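Local coordinates for protein polysaccharide deacetylase (Streptococcus pyogenes, PDB 6DQ3) that removes N-acetyl groups from the cell wall linkage unit of streptococcal rhamnopolysaccharides, as a zinc-dependent deacetylase of the carbohydrate esterase 4 family, at residues V102-T107 against H133-P138; T150-S155 against Q183-L188; S129-T134 against N166-A171; D139-S144 against S174-D179. All coordinates share one frame; numbering follows the deposited sequence.

Contact 1. Residues V102-T107 against H133-P138. With ZN (zinc ion), chain D; EDO (1,2-ethanediol), chain H.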
loop_
_atom_site.group_PDB
_atom_site.type_symbol
_atom_site.label_atom_id
_atom_site.label_comp_id
_atom_site.label_asym_id
_atom_site.label_seq_id
_atom_site.Cartn_x
_atom_site.Cartn_y
_atom_site.Cartn_z
ATOM N N VAL A 102 -2.921 0.464 7.049
ATOM C CA VAL A 102 -3.585 1.256 8.075
ATOM C C VAL A 102 -2.834 1.174 9.399
ATOM O O VAL A 102 -2.478 0.081 9.866
ATOM C CB VAL A 102 -5.044 0.805 8.267
ATOM C CG1 VAL A 102 -5.705 1.619 9.385
ATOM C CG2 VAL A 102 -5.829 0.906 6.966
ATOM N N ILE A 103 -2.629 2.338 10.013
ATOM C CA ILE A 103 -2.119 2.454 11.374
ATOM C C ILE A 103 -3.337 2.399 12.291
ATOM O O ILE A 103 -4.031 3.400 12.479
ATOM C CB ILE A 103 -1.327 3.747 11.568
ATOM C CG1 ILE A 103 -0.220 3.860 10.517
ATOM C CG2 ILE A 103 -0.756 3.828 12.973
ATOM C CD1 ILE A 103 0.458 5.223 10.482
ATOM N N THR A 104 -3.604 1.227 12.872
ATOM C CA THR A 104 -4.908 1.030 13.498
ATOM C C THR A 104 -5.077 1.873 14.753
ATOM O O THR A 104 -6.203 2.250 15.089
ATOM C CB THR A 104 -5.139 -0.448 13.813
ATOM O OG1 THR A 104 -4.125 -0.928 14.703
ATOM C CG2 THR A 104 -5.121 -1.262 12.524
ATOM N N GLY A 105 -3.984 2.186 15.453
ATOM C CA GLY A 105 -4.098 2.975 16.668
ATOM C C GLY A 105 -4.648 4.371 16.435
ATOM O O GLY A 105 -5.431 4.880 17.242
ATOM N N LEU A 106 -4.228 5.020 15.346
ATOM C CA LEU A 106 -4.735 6.361 15.054
ATOM C C LEU A 106 -6.228 6.330 14.751
ATOM O O LEU A 106 -6.971 7.226 15.168
ATOM C CB LEU A 106 -3.962 6.972 13.887
ATOM C CG LEU A 106 -2.520 7.367 14.204
ATOM C CD1 LEU A 106 -1.690 7.526 12.945
ATOM C CD2 LEU A 106 -2.490 8.656 15.031
ATOM N N THR A 107 -6.689 5.302 14.036
ATOM C CA THR A 107 -8.116 5.173 13.766
ATOM C C THR A 107 -8.889 4.863 15.042
ATOM O O THR A 107 -9.987 5.390 15.254
ATOM C CB THR A 107 -8.350 4.086 12.716
ATOM O OG1 THR A 107 -7.821 4.518 11.455
ATOM C CG2 THR A 107 -9.830 3.786 12.568
ATOM N N HIS A 133 -0.617 -1.851 8.934
ATOM C CA HIS A 133 0.544 -0.986 9.096
ATOM C C HIS A 133 0.866 -0.793 10.576
ATOM O O HIS A 133 1.324 0.279 10.983
ATOM C CB HIS A 133 0.314 0.354 8.394
ATOM C CG HIS A 133 1.573 1.059 7.987
ATOM N ND1 HIS A 133 2.715 0.394 7.589
ATOM C CD2 HIS A 133 1.856 2.378 7.894
ATOM C CE1 HIS A 133 3.652 1.276 7.285
ATOM N NE2 HIS A 133 3.155 2.489 7.463
ATOM N N THR A 134 0.626 -1.838 11.379
ATOM C CA THR A 134 0.853 -1.910 12.820
ATOM C C THR A 134 -0.138 -1.056 13.605
ATOM O O THR A 134 -0.918 -0.289 13.027
ATOM C CB THR A 134 2.279 -1.497 13.216
ATOM O OG1 THR A 134 2.391 -0.070 13.216
ATOM C CG2 THR A 134 3.320 -2.112 12.292
ATOM N N VAL A 135 -0.106 -1.189 14.931
ATOM C CA VAL A 135 -0.984 -0.401 15.791
ATOM C C VAL A 135 -0.431 1.005 15.978
ATOM O O VAL A 135 -1.128 1.997 15.747
ATOM C CB VAL A 135 -1.178 -1.098 17.151
ATOM C CG1 VAL A 135 -2.078 -0.248 18.052
ATOM C CG2 VAL A 135 -1.738 -2.498 16.986
ATOM N N ASN A 136 0.831 1.116 16.394
ATOM C CA ASN A 136 1.407 2.390 16.794
ATOM C C ASN A 136 2.526 2.875 15.880
ATOM O O ASN A 136 3.118 3.922 16.157
ATOM C CB ASN A 136 1.914 2.280 18.239
ATOM C CG ASN A 136 0.792 2.000 19.233
ATOM O OD1 ASN A 136 -0.102 2.831 19.427
ATOM N ND2 ASN A 136 0.839 0.833 19.872
ATOM N N HIS A 137 2.815 2.159 14.790
ATOM C CA HIS A 137 3.836 2.554 13.823
ATOM C C HIS A 137 5.220 2.656 14.455
ATOM O O HIS A 137 5.944 3.631 14.208
ATOM C CB HIS A 137 3.449 3.890 13.178
ATOM C CG HIS A 137 4.030 4.113 11.814
ATOM N ND1 HIS A 137 5.214 4.791 11.608
ATOM C CD2 HIS A 137 3.568 3.786 10.584
ATOM C CE1 HIS A 137 5.465 4.852 10.312
ATOM N NE2 HIS A 137 4.481 4.251 9.668
ATOM N N PRO A 138 5.639 1.669 15.244
ATOM C CA PRO A 138 7.023 1.649 15.723
ATOM C C PRO A 138 7.984 1.196 14.633
ATOM O O PRO A 138 7.592 0.636 13.607
ATOM C CB PRO A 138 6.985 0.627 16.863
ATOM C CG PRO A 138 5.963 -0.374 16.381
ATOM C CD PRO A 138 4.890 0.476 15.693
HETATM ZN ZN ZN D . 4.234 4.377 7.624
HETATM C C1 EDO H . -2.511 6.807 18.299
HETATM O O1 EDO H . -2.546 7.992 19.099
HETATM C C2 EDO H . -1.557 5.793 18.924
HETATM O O2 EDO H . -1.674 4.568 18.201
HETATM O O HOH W 1 5.331 6.491 7.578
#

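Contact 2. Residues T150-S155 against Q183-L188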
loop_
_atom_site.group_PDB
_atom_site.type_symbol
_atom_site.label_atom_id
_atom_site.label_comp_id
_atom_site.label_asym_id
_atom_site.label_seq_id
_atom_site.Cartn_x
_atom_site.Cartn_y
_atom_site.Cartn_z
ATOM N N THR A 150 2.719 -8.296 19.118
ATOM C CA THR A 150 1.559 -7.491 19.495
ATOM C C THR A 150 1.237 -6.451 18.426
ATOM O O THR A 150 0.081 -6.305 18.015
ATOM C CB THR A 150 1.810 -6.815 20.845
ATOM O OG1 THR A 150 2.047 -7.813 21.845
ATOM C CG2 THR A 150 0.620 -5.951 21.264
ATOM N N GLU A 151 2.253 -5.722 17.958
ATOM C CA GLU A 151 2.020 -4.647 16.999
ATOM C C GLU A 151 1.447 -5.175 15.690
ATOM O O GLU A 151 0.615 -4.515 15.056
ATOM C CB GLU A 151 3.322 -3.893 16.738
ATOM C CG GLU A 151 3.726 -2.948 17.853
ATOM C CD GLU A 151 2.861 -1.701 17.898
ATOM O OE1 GLU A 151 2.157 -1.410 16.907
ATOM O OE2 GLU A 151 2.888 -1.004 18.930
ATOM N N MET A 152 1.882 -6.356 15.262
ATOM C CA MET A 152 1.420 -6.922 14.005
ATOM C C MET A 152 0.146 -7.738 14.168
ATOM O O MET A 152 -0.626 -7.867 13.211
ATOM C CB MET A 152 2.515 -7.801 13.393
ATOM C CG MET A 152 3.680 -7.012 12.799
ATOM S SD MET A 152 4.834 -8.051 11.875
ATOM C CE MET A 152 5.952 -8.566 13.185
ATOM N N LYS A 153 -0.089 -8.290 15.359
ATOM C CA LYS A 153 -1.245 -9.144 15.599
ATOM C C LYS A 153 -2.480 -8.348 16.002
ATOM O O LYS A 153 -3.569 -8.578 15.466
ATOM C CB LYS A 153 -0.932 -10.167 16.697
ATOM C CG LYS A 153 -2.128 -11.017 17.118
ATOM C CD LYS A 153 -1.756 -11.973 18.244
ATOM C CE LYS A 153 -2.774 -13.098 18.397
ATOM N NZ LYS A 153 -4.161 -12.592 18.577
ATOM N N ASP A 154 -2.333 -7.441 16.970
ATOM C CA ASP A 154 -3.489 -6.715 17.483
ATOM C C ASP A 154 -4.111 -5.834 16.408
ATOM O O ASP A 154 -5.327 -5.617 16.410
ATOM C CB ASP A 154 -3.092 -5.861 18.688
ATOM C CG ASP A 154 -2.853 -6.678 19.944
ATOM O OD1 ASP A 154 -3.050 -7.912 19.922
ATOM O OD2 ASP A 154 -2.468 -6.070 20.964
ATOM N N SER A 155 -3.288 -5.303 15.503
ATOM C CA SER A 155 -3.801 -4.474 14.419
ATOM C C SER A 155 -4.538 -5.314 13.384
ATOM O O SER A 155 -5.586 -4.902 12.880
ATOM C CB SER A 155 -2.650 -3.707 13.774
ATOM O OG SER A 155 -1.584 -4.582 13.448
ATOM N N GLN A 183 9.739 -13.752 10.373
ATOM C CA GLN A 183 9.302 -15.004 10.976
ATOM C C GLN A 183 7.967 -14.816 11.686
ATOM O O GLN A 183 7.062 -15.648 11.558
ATOM C CB GLN A 183 10.372 -15.527 11.941
ATOM C CG GLN A 183 11.711 -15.875 11.274
ATOM C CD GLN A 183 12.882 -15.920 12.249
ATOM O OE1 GLN A 183 12.718 -15.714 13.450
ATOM N NE2 GLN A 183 14.071 -16.192 11.728
ATOM N N ILE A 184 7.812 -13.708 12.413
ATOM C CA ILE A 184 6.574 -13.462 13.143
ATOM C C ILE A 184 5.421 -13.219 12.173
ATOM O O ILE A 184 4.331 -13.780 12.330
ATOM C CB ILE A 184 6.753 -12.276 14.110
ATOM C CG1 ILE A 184 7.699 -12.657 15.253
ATOM C CG2 ILE A 184 5.405 -11.828 14.652
ATOM C CD1 ILE A 184 8.112 -11.491 16.138
ATOM N N ALA A 185 5.641 -12.373 11.165
ATOM C CA ALA A 185 4.587 -12.100 10.193
ATOM C C ALA A 185 4.062 -13.395 9.587
ATOM O O ALA A 185 2.851 -13.561 9.409
ATOM C CB ALA A 185 5.106 -11.163 9.103
ATOM N N ALA A 186 4.960 -14.335 9.287
ATOM C CA ALA A 186 4.532 -15.616 8.731
ATOM C C ALA A 186 3.674 -16.389 9.723
ATOM O O ALA A 186 2.637 -16.954 9.352
ATOM C CB ALA A 186 5.757 -16.439 8.325
ATOM N N ARG A 187 4.085 -16.420 10.997
ATOM C CA ARG A 187 3.343 -17.177 12.001
ATOM C C ARG A 187 1.980 -16.562 12.277
ATOM O O ARG A 187 1.058 -17.266 12.709
ATOM C CB ARG A 187 4.144 -17.259 13.302
ATOM C CG ARG A 187 5.293 -18.249 13.273
ATOM C CD ARG A 187 5.784 -18.583 14.680
ATOM N NE ARG A 187 6.286 -17.410 15.390
ATOM C CZ ARG A 187 7.561 -17.030 15.403
ATOM N NH1 ARG A 187 8.473 -17.730 14.741
ATOM N NH2 ARG A 187 7.922 -15.948 16.078
ATOM N N LEU A 188 1.837 -15.259 12.057
ATOM C CA LEU A 188 0.564 -14.571 12.212
ATOM C C LEU A 188 -0.313 -14.676 10.971
ATOM O O LEU A 188 -1.341 -13.999 10.903
ATOM C CB LEU A 188 0.807 -13.100 12.549
ATOM C CG LEU A 188 1.515 -12.815 13.872
ATOM C CD1 LEU A 188 1.782 -11.334 14.031
ATOM C CD2 LEU A 188 0.674 -13.345 15.027
#

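Contact 3. Residues S129-T134 against N166-A171. With ZN (zinc ion), chain D.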
loop_
_atom_site.group_PDB
_atom_site.type_symbol
_atom_site.label_atom_id
_atom_site.label_comp_id
_atom_site.label_asym_id
_atom_site.label_seq_id
_atom_site.Cartn_x
_atom_site.Cartn_y
_atom_site.Cartn_z
ATOM N N SER A 129 -8.915 -1.686 -0.651
ATOM C CA SER A 129 -8.544 -2.692 0.334
ATOM C C SER A 129 -7.727 -2.039 1.441
ATOM O O SER A 129 -6.961 -1.101 1.203
ATOM C CB SER A 129 -7.746 -3.831 -0.318
ATOM O OG SER A 129 -7.429 -4.847 0.614
ATOM N N PHE A 130 -7.891 -2.538 2.660
ATOM C CA PHE A 130 -7.240 -1.947 3.821
ATOM C C PHE A 130 -6.474 -3.017 4.585
ATOM O O PHE A 130 -7.068 -3.932 5.166
ATOM C CB PHE A 130 -8.274 -1.230 4.673
ATOM C CG PHE A 130 -8.952 -0.136 3.915
ATOM C CD1 PHE A 130 -8.348 1.099 3.796
ATOM C CD2 PHE A 130 -10.142 -0.368 3.249
ATOM C CE1 PHE A 130 -8.937 2.102 3.067
ATOM C CE2 PHE A 130 -10.740 0.635 2.515
ATOM C CZ PHE A 130 -10.134 1.870 2.421
ATOM N N GLN A 131 -5.157 -2.896 4.557
ATOM C CA GLN A 131 -4.249 -3.884 5.098
ATOM C C GLN A 131 -3.501 -3.280 6.288
ATOM O O GLN A 131 -3.847 -2.203 6.792
ATOM C CB GLN A 131 -3.324 -4.385 3.983
ATOM C CG GLN A 131 -4.068 -4.993 2.781
ATOM C CD GLN A 131 -4.864 -6.244 3.130
ATOM O OE1 GLN A 131 -4.354 -7.154 3.775
ATOM N NE2 GLN A 131 -6.124 -6.285 2.711
ATOM N N ASP A 132 -2.474 -3.988 6.751
ATOM C CA ASP A 132 -1.895 -3.712 8.057
ATOM C C ASP A 132 -0.685 -2.793 7.983
ATOM O O ASP A 132 0.162 -2.923 7.096
ATOM C CB ASP A 132 -1.498 -5.026 8.733
ATOM C CG ASP A 132 -1.111 -4.838 10.175
ATOM O OD1 ASP A 132 0.048 -4.458 10.437
ATOM O OD2 ASP A 132 -1.980 -5.048 11.038
ATOM N N HIS A 133 -0.617 -1.851 8.934
ATOM C CA HIS A 133 0.544 -0.986 9.096
ATOM C C HIS A 133 0.866 -0.793 10.576
ATOM O O HIS A 133 1.324 0.279 10.983
ATOM C CB HIS A 133 0.314 0.354 8.394
ATOM C CG HIS A 133 1.573 1.059 7.987
ATOM N ND1 HIS A 133 2.715 0.394 7.589
ATOM C CD2 HIS A 133 1.856 2.378 7.894
ATOM C CE1 HIS A 133 3.652 1.276 7.285
ATOM N NE2 HIS A 133 3.155 2.489 7.463
ATOM N N THR A 134 0.626 -1.838 11.379
ATOM C CA THR A 134 0.853 -1.910 12.820
ATOM C C THR A 134 -0.138 -1.056 13.605
ATOM O O THR A 134 -0.918 -0.289 13.027
ATOM C CB THR A 134 2.279 -1.497 13.216
ATOM O OG1 THR A 134 2.391 -0.070 13.216
ATOM C CG2 THR A 134 3.320 -2.112 12.292
ATOM N N ASN A 166 -10.280 -10.820 6.382
ATOM C CA ASN A 166 -9.051 -11.535 6.718
ATOM C C ASN A 166 -7.902 -10.739 6.107
ATOM O O ASN A 166 -7.639 -10.839 4.903
ATOM C CB ASN A 166 -9.074 -12.968 6.198
ATOM C CG ASN A 166 -7.773 -13.700 6.465
ATOM O OD1 ASN A 166 -7.008 -13.327 7.354
ATOM N ND2 ASN A 166 -7.517 -14.752 5.692
ATOM N N THR A 167 -7.238 -9.929 6.928
ATOM C CA THR A 167 -6.112 -9.130 6.464
ATOM C C THR A 167 -4.929 -10.033 6.152
ATOM O O THR A 167 -4.547 -10.874 6.974
ATOM C CB THR A 167 -5.726 -8.105 7.530
ATOM O OG1 THR A 167 -6.880 -7.333 7.896
ATOM C CG2 THR A 167 -4.642 -7.173 7.014
ATOM N N ILE A 168 -4.340 -9.866 4.971
ATOM C CA ILE A 168 -3.268 -10.753 4.529
ATOM C C ILE A 168 -1.958 -10.035 4.263
ATOM O O ILE A 168 -0.935 -10.711 4.075
ATOM C CB ILE A 168 -3.679 -11.554 3.275
ATOM C CG1 ILE A 168 -3.966 -10.616 2.098
ATOM C CG2 ILE A 168 -4.910 -12.395 3.559
ATOM C CD1 ILE A 168 -3.992 -11.328 0.757
ATOM N N ALA A 169 -1.937 -8.701 4.221
ATOM C CA ALA A 169 -0.742 -7.969 3.833
ATOM C C ALA A 169 -0.353 -6.972 4.910
ATOM O O ALA A 169 -1.209 -6.404 5.594
ATOM C CB ALA A 169 -0.953 -7.230 2.497
ATOM N N ILE A 170 0.956 -6.756 5.043
ATOM C CA ILE A 170 1.496 -5.774 5.974
ATOM C C ILE A 170 2.539 -4.936 5.245
ATOM O O ILE A 170 3.251 -5.423 4.359
ATOM C CB ILE A 170 2.106 -6.445 7.233
ATOM C CG1 ILE A 170 2.651 -5.394 8.206
ATOM C CG2 ILE A 170 3.197 -7.434 6.826
ATOM C CD1 ILE A 170 3.106 -5.963 9.534
ATOM N N ALA A 171 2.594 -3.654 5.600
ATOM C CA ALA A 171 3.689 -2.766 5.220
ATOM C C ALA A 171 4.456 -2.418 6.492
ATOM O O ALA A 171 3.863 -1.919 7.450
ATOM C CB ALA A 171 3.173 -1.495 4.539
HETATM ZN ZN ZN D . 4.234 4.377 7.624
HETATM O O HOH W 2 -7.755 -8.854 2.840
HETATM O O HOH W 1 5.331 6.491 7.578
#

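Contact 4. Residues D139-S144 against S174-D179. With ZN (zinc ion), chain E; ZN (zinc ion), chain I; ACT (acetate ion), chain C.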
loop_
_atom_site.group_PDB
_atom_site.type_symbol
_atom_site.label_atom_id
_atom_site.label_comp_id
_atom_site.label_asym_id
_atom_site.label_seq_id
_atom_site.Cartn_x
_atom_site.Cartn_y
_atom_site.Cartn_z
ATOM N N ASP A 139 9.265 1.458 14.879
ATOM C CA ASP A 139 10.339 0.754 14.178
ATOM C C ASP A 139 10.333 -0.684 14.688
ATOM O O ASP A 139 10.821 -0.970 15.785
ATOM C CB ASP A 139 11.676 1.446 14.415
ATOM C CG ASP A 139 12.843 0.728 13.752
ATOM O OD1 ASP A 139 12.673 -0.413 13.280
ATOM O OD2 ASP A 139 13.938 1.321 13.693
ATOM N N LEU A 140 9.750 -1.593 13.898
ATOM C CA LEU A 140 9.593 -2.979 14.335
ATOM C C LEU A 140 10.939 -3.607 14.684
ATOM O O LEU A 140 11.033 -4.417 15.609
ATOM C CB LEU A 140 8.893 -3.792 13.243
ATOM C CG LEU A 140 7.410 -3.529 12.990
ATOM C CD1 LEU A 140 6.918 -4.230 11.735
ATOM C CD2 LEU A 140 6.598 -3.973 14.201
ATOM N N GLU A 141 11.985 -3.245 13.939
ATOM C CA GLU A 141 13.318 -3.790 14.161
ATOM C C GLU A 141 13.833 -3.522 15.566
ATOM O O GLU A 141 14.607 -4.322 16.103
ATOM C CB GLU A 141 14.288 -3.176 13.159
ATOM C CG GLU A 141 14.968 -4.153 12.248
ATOM C CD GLU A 141 16.072 -3.510 11.448
ATOM O OE1 GLU A 141 15.854 -2.424 10.877
ATOM O OE2 GLU A 141 17.168 -4.096 11.398
ATOM N N GLN A 142 13.458 -2.392 16.155
ATOM C CA GLN A 142 13.923 -2.032 17.483
ATOM C C GLN A 142 12.973 -2.508 18.574
ATOM O O GLN A 142 13.106 -2.084 19.725
ATOM C CB GLN A 142 14.132 -0.519 17.564
ATOM C CG GLN A 142 15.229 -0.008 16.627
ATOM C CD GLN A 142 16.541 -0.771 16.767
ATOM O OE1 GLN A 142 16.904 -1.217 17.856
ATOM N NE2 GLN A 142 17.255 -0.926 15.657
ATOM N N ALA A 143 12.028 -3.383 18.241
ATOM C CA ALA A 143 11.108 -3.946 19.216
ATOM C C ALA A 143 11.469 -5.398 19.501
ATOM O O ALA A 143 11.991 -6.107 18.637
ATOM C CB ALA A 143 9.659 -3.858 18.728
ATOM N N SER A 144 11.203 -5.827 20.734
ATOM C CA SER A 144 11.387 -7.217 21.115
ATOM C C SER A 144 10.442 -8.109 20.313
ATOM O O SER A 144 9.459 -7.632 19.742
ATOM C CB SER A 144 11.110 -7.394 22.602
ATOM O OG SER A 144 9.736 -7.174 22.874
ATOM N N SER A 174 8.354 2.470 7.911
ATOM C CA SER A 174 9.623 2.988 7.405
ATOM C C SER A 174 10.437 1.926 6.676
ATOM O O SER A 174 11.633 2.117 6.423
ATOM C CB SER A 174 10.438 3.608 8.546
ATOM O OG SER A 174 9.728 4.696 9.115
ATOM N N GLY A 175 9.797 0.822 6.297
ATOM C CA GLY A 175 10.478 -0.231 5.583
ATOM C C GLY A 175 11.472 -1.014 6.406
ATOM O O GLY A 175 12.302 -1.725 5.838
ATOM N N ARG A 176 11.407 -0.910 7.726
ATOM C CA ARG A 176 12.399 -1.520 8.605
ATOM C C ARG A 176 11.906 -2.867 9.115
ATOM O O ARG A 176 10.781 -2.986 9.606
ATOM C CB ARG A 176 12.710 -0.596 9.779
ATOM C CG ARG A 176 13.272 0.749 9.361
ATOM C CD ARG A 176 13.621 1.599 10.567
ATOM N NE ARG A 176 13.877 2.983 10.184
ATOM C CZ ARG A 176 14.147 3.960 11.043
ATOM N NH1 ARG A 176 14.198 3.705 12.342
ATOM N NH2 ARG A 176 14.366 5.192 10.600
ATOM N N TYR A 177 12.762 -3.875 9.008
ATOM C CA TYR A 177 12.408 -5.217 9.438
ATOM C C TYR A 177 13.688 -6.001 9.661
ATOM O O TYR A 177 14.736 -5.676 9.100
ATOM C CB TYR A 177 11.532 -5.926 8.401
ATOM C CG TYR A 177 12.176 -6.017 7.036
ATOM C CD1 TYR A 177 12.112 -4.954 6.150
ATOM C CD2 TYR A 177 12.845 -7.168 6.632
ATOM C CE1 TYR A 177 12.694 -5.027 4.902
ATOM C CE2 TYR A 177 13.433 -7.251 5.382
ATOM C CZ TYR A 177 13.351 -6.175 4.519
ATOM O OH TYR A 177 13.929 -6.233 3.271
ATOM N N ASN A 178 13.595 -7.042 10.483
ATOM C CA ASN A 178 14.697 -7.988 10.609
ATOM C C ASN A 178 14.161 -9.402 10.425
ATOM O O ASN A 178 12.977 -9.607 10.129
ATOM C CB ASN A 178 15.441 -7.825 11.942
ATOM C CG ASN A 178 14.552 -8.006 13.161
ATOM O OD1 ASN A 178 13.382 -8.400 13.066
ATOM N ND2 ASN A 178 15.125 -7.730 14.333
ATOM N N ASP A 179 15.055 -10.388 10.571
ATOM C CA ASP A 179 14.641 -11.775 10.394
ATOM C C ASP A 179 13.457 -12.091 11.296
ATOM O O ASP A 179 12.491 -12.735 10.865
ATOM C CB ASP A 179 15.814 -12.738 10.648
ATOM C CG ASP A 179 16.570 -12.462 11.943
ATOM O OD1 ASP A 179 16.091 -11.701 12.802
ATOM O OD2 ASP A 179 17.674 -13.027 12.095
HETATM ZN ZN ZN E . 17.138 -2.207 9.523
HETATM ZN ZN ZN I . 17.497 -11.401 14.368
HETATM C C ACT C . 5.930 3.768 5.768
HETATM O O ACT C . 5.027 4.516 5.343
HETATM O OXT ACT C . 6.211 3.562 6.964
HETATM C CH3 ACT C . 6.703 3.070 4.768
HETATM O O HOH W 3 9.169 -1.323 11.009
HETATM O O HOH W 4 17.840 -13.394 15.286
#

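Contact 1. Residues V102-T107 against H133-P138
The imidazole rings of His133 and His137 meet the side chain of Ile103, which reaches both obliquely. Ile103 CG1 lies 3.7 Å from His133 CD2, and Ile103 CD1 lies 3.4 Å from His137 CD2. His133 CD2 also sits at the edge of the His137 ring, in its plane. Both rings hold the same zinc ion through NE2, at 2.2 Å for His133 and 2.1 Å for His137. CG is anti to the backbone N in both (chi1 -155°), each ring turned to the metal. His133 ND1 is hydrogen-bonded to Ala171 O. Asp78 and water 1 are further zinc ligands.

Backbone bonds also join the segments. Thr104 N donates to Thr134 O, and Gly105 N donates to Val135 O at 2.9 Å. His133 N makes a weak bond to Val102 O. Ile103 CG2 packs 3.3 Å from Val135 O, and Thr104 OG1 lies against Val135 CA. Within 133-138, His137 N donates to Thr134 OG1 at 2.8 Å, forming an ST motif. These bonds tie the first turn of helix 104-108 to the turn that carries both histidines. His133 and His137, four residues apart, complete with Asp78 the Asp-His-His zinc site characteristic of carbohydrate esterase 4 deacetylases.

Contact 2. Residues T150-S155 against Q183-L188
Met152 and Leu188 are the main bumps between these two helical segments. The Met152 side chain points at helix 179-187 and meets Ile184 at about a right angle. Its chain bends at chi3 (-88°), which places CE 3.6 Å from Ile184 CG2 and close to Ile184 CB. Just before the bend, Met152 SD faces Ala185 CB at 4.2 Å. The thioether end thus touches Ala185 with SD and Ile184 with CE.

Leu188 reaches back from just past the end of its helix. Its CD1 methyl settles against Met152 CB at 3.7 Å and against Lys153 N at 3.8 Å. Its other methyl, CD2, lies 3.9 Å from Lys153 CB. The fork of Leu188 thus straddles the bases of two successive side chains. Lys153 gives only the base of its side chain here. Its NZ turns away to a salt bridge with Asp157 on the same helix. Ile184 also packs on Gln148 and Thr149, one turn earlier on helix 145-162.

The contact joins the helices that follow strands 128-132 and 169-171, away from the catalytic zinc. No hydrogen bond crosses between the segments. Methyl, methylene and thioether groups do the touching, so the two helices are held here by apolar packing.

Contact 3. Residues S129-T134 against N166-A171
His133 ND1 donates to Ala171 O at 2.6 Å, with the oxygen near the ring plane. The nitrogen stands well above the carbonyl plane of Ala171. Gln131 OE1 accepts two backbone bonds, from Ala169 N at 2.9 Å and Ile168 N at 3.0 Å. Its chain bends at chi2 (-63°), turning CD back toward the other segment. The amide NE2 donates to Ser129 OG and to water 2, which in turn donates to Asn166 O. The amide is therefore held at both its oxygen and its nitrogen.

Asp132 N donates to Ala169 O, and Ala171 N donates to Asp132 O at 2.9 Å. This is a single bridge, Asp132 with Ile170, between strands whose directions differ by 65°. Asp132 OD1 accepts from Thr134 N, an Asx turn, while OD2 bonds Ser155 on helix 145-162.

Packing surrounds these bonds. Ile170 CD1 lies 3.5 Å from Asp132 OD1. Thr167 CG2 touches Gln131 OE1 at 3.3 Å, and Ala171 CB rests near His133 ND1. All the touching residues are buried. The bond at ND1 and the zinc at NE2 together hold the His133 ring. The ND1 bond would be expected to make NE2 a stronger electron donor to the metal.

Contact 4. Residues D139-S144 against S174-D179
The short 3-10 turn at Leu140 and Glu141 passes close to an irregular loop, with the CA atoms of Glu141 and Tyr177 5.0 Å apart. Water 3 links the backbones, accepting from Leu140 N and donating to Arg176 O.

Asp139 and Arg176 make the salt bridge. Arg176 NH1 donates to Asp139 OD2 at 2.8 Å, nearly straight at 164°. The carboxylate oxygen lies in the guanidinium plane at its edge, but NH1 approaches from above the carboxylate plane. The two planes are 75° apart. The extended arginine chain also lays CD 3.2 Å from Asp139 OD2.

Glu141 lies over the next two residues of the loop. Its CG is 3.4 Å from Tyr177 C and 3.7 Å from Asn178 CB. Its OE1 binds a zinc ion at 1.9 Å, distinct from the metal held by His133 and His137. Leu140 packs on Tyr172, Pro173 and helix 145-162.

At the start of 174-179, Ser174 N donates to acetate OXT at 2.6 Å, and the acetate is also hydrogen-bonded to His15. Asn178 and Ser144 are N-caps of helices 179-187 and 145-162; Asn178 OD1 also bonds Thr181. The arrangement is a surface pairing of two strand-to-helix loops, one of which binds the acetate.

Overall arrangement
The four contacts follow one part of the fold, in which strands 98-102, 128-132 and 169-171 each run on into loops and helices. Contact 1 closes first along the chain. The first segment of contact 3 begins before its second segment and overlaps it, sharing His133 and Thr134; their centres are 11 Å apart. Contacts 2, 3 and 4 interleave, because helix 145-162 connects strand 128-132 to strand 169-171, which helix 179-187 follows. Contact 2 sits about 11 Å from contact 3, centre to centre. Glu151 and Ser155 join contact 2 to contacts 1 and 3. Contact 4, its centre about 14 Å from that of contact 1, touches it through Leu140 and Thr134. Contacts 1 and 3 meet at the zinc; contacts 2 and 4 join the helices and loops that follow the strands.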